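Side-chain contact in short-chain dehydrogenase/reductase SDR (Paraburkholderia phymatum, PDB 5VA8), which probably catalyses an NADP-dependent oxidation or reduction, as a member of the short-chain dehydrogenase/reductase superfamily: residues R115-E118 / A119-T123. Residues are numbered along the deposited sequence; the frame is centred on the assembly and turned at random. Where two conformers were deposited one is given.
Sequences RALE and ANMLT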
loop_
_atom_site.group_PDB
_atom_site.type_symbol
_atom_site.label_atom_id
_atom_site.label_comp_id
_atom_site.label_asym_id
_atom_site.label_seq_id
_atom_site.Cartn_x
_atom_site.Cartn_y
_atom_site.Cartn_z
ATOM N N ARG A 115 21.282 -2.538 -17.827
ATOM C CA ARG A 115 21.710 -1.154 -17.664
ATOM C C ARG A 115 20.789 -0.390 -16.719
ATOM O O ARG A 115 21.263 0.405 -15.900
ATOM C CB ARG A 115 21.799 -0.474 -19.031
ATOM C CG ARG A 115 22.869 -1.093 -19.925
ATOM C CD ARG A 115 22.801 -0.547 -21.334
ATOM N NE ARG A 115 23.160 0.866 -21.397
ATOM C CZ ARG A 115 23.139 1.583 -22.515
ATOM N NH1 ARG A 115 22.772 1.016 -23.656
ATOM N NH2 ARG A 115 23.482 2.863 -22.494
ATOM N N ALA A 116 19.474 -0.600 -16.821
ATOM C CA ALA A 116 18.568 0.104 -15.921
ATOM C C ALA A 116 18.760 -0.373 -14.493
ATOM O O ALA A 116 18.791 0.438 -13.561
ATOM C CB ALA A 116 17.115 -0.079 -16.355
ATOM N N LEU A 117 18.903 -1.687 -14.310
ATOM C CA LEU A 117 19.149 -2.233 -12.980
ATOM C C LEU A 117 20.472 -1.724 -12.403
ATOM O O LEU A 117 20.542 -1.359 -11.226
ATOM C CB LEU A 117 19.124 -3.757 -13.050
ATOM C CG LEU A 117 17.717 -4.323 -13.258
ATOM C CD1 LEU A 117 17.769 -5.772 -13.716
ATOM C CD2 LEU A 117 16.927 -4.210 -11.971
ATOM N N GLU A 118 21.528 -1.672 -13.217
ATOM C CA GLU A 118 22.797 -1.138 -12.714
ATOM C C GLU A 118 22.656 0.316 -12.284
ATOM O O GLU A 118 23.072 0.698 -11.181
ATOM C CB GLU A 118 23.889 -1.269 -13.783
ATOM C CG GLU A 118 24.301 -2.686 -14.104
ATOM C CD GLU A 118 25.258 -3.282 -13.074
ATOM O OE1 GLU A 118 25.580 -4.487 -13.211
ATOM O OE2 GLU A 118 25.701 -2.554 -12.150
ATOM N N ALA A 119 22.054 1.150 -13.142
ATOM C CA ALA A 119 22.023 2.580 -12.862
ATOM C C ALA A 119 21.129 2.912 -11.673
ATOM O O ALA A 119 21.500 3.732 -10.823
ATOM C CB ALA A 119 21.553 3.354 -14.094
ATOM N N ASN A 120 19.940 2.317 -11.604
ATOM C CA ASN A 120 18.900 2.814 -10.713
ATOM C C ASN A 120 18.557 1.851 -9.586
ATOM O O ASN A 120 17.647 2.139 -8.793
ATOM C CB ASN A 120 17.642 3.156 -11.528
ATOM C CG ASN A 120 17.944 4.112 -12.680
ATOM O OD1 ASN A 120 17.702 3.794 -13.837
ATOM N ND2 ASN A 120 18.507 5.277 -12.357
ATOM N N MET A 121 19.271 0.731 -9.483
ATOM C CA MET A 121 19.113 -0.172 -8.348
ATOM C C MET A 121 20.466 -0.553 -7.761
ATOM O O MET A 121 20.713 -0.311 -6.573
ATOM C CB MET A 121 18.339 -1.427 -8.748
ATOM C CG MET A 121 18.133 -2.391 -7.588
ATOM S SD MET A 121 17.320 -3.888 -8.136
ATOM C CE MET A 121 17.396 -4.865 -6.616
ATOM N N LEU A 122 21.361 -1.147 -8.566
ATOM C CA LEU A 122 22.583 -1.677 -7.966
ATOM C C LEU A 122 23.563 -0.569 -7.594
ATOM O O LEU A 122 24.297 -0.718 -6.611
ATOM C CB LEU A 122 23.231 -2.707 -8.899
ATOM C CG LEU A 122 22.327 -3.878 -9.285
ATOM C CD1 LEU A 122 23.109 -4.897 -10.121
ATOM C CD2 LEU A 122 21.725 -4.539 -8.046
ATOM N N THR A 123 23.595 0.537 -8.348
ATOM C CA THR A 123 24.472 1.655 -7.990
ATOM C C THR A 123 24.119 2.233 -6.620
ATOM O O THR A 123 25.018 2.324 -5.762
ATOM C CB THR A 123 24.453 2.707 -9.113
ATOM O OG1 THR A 123 25.258 2.234 -10.204
ATOM C CG2 THR A 123 25.001 4.057 -8.646
#
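The carboxylate of E118 has a methyl of L122 over one face: L122 CD1 stands 4.0 Å from E118 CD and about equally far from both oxygens. The bend at chi2 (-79°) turns the acid so that this face lies against the leucine, while OE1 is hydrogen-bonded to H110 of the second subunit. The amide of N120 is met obliquely by a carbonyl oxygen, with A116 O 3.5 Å from N120 OD1, a contact and not a bond; ND2 is hydrogen-bonded to G98 O, and the side chain lies about 4 Å from the bound NADP. The backbone beneath these groups illustrates how a pi-type turn shifts helical bonds from a span of four residues to one of five. Helix 110-138 widens here into such a turn, a break well known in this helix of classical short-chain dehydrogenases, where it falls at an asparagine to which N120 probably corresponds. N120 N still bonds to A116 O in the ordinary alpha pattern; through the wide turn the span grows to five residues. L122 N bonds to L117 O at 2.8 Å and nearly straight (168°), and M121 N adds only a weak bond to that oxygen. E118 O is likewise gripped twice: T123 N, at 2.9 Å, approaches in the carbonyl plane, and T123 OG1 donates to it at 2.8 Å from 41° above. L117 and M121 run side by side, with L117 CD2 3.9 Å from M121 SD. Both lean on helix 159-179, while L117 meets L117 of the second subunit and M121 meets W113 of that subunit.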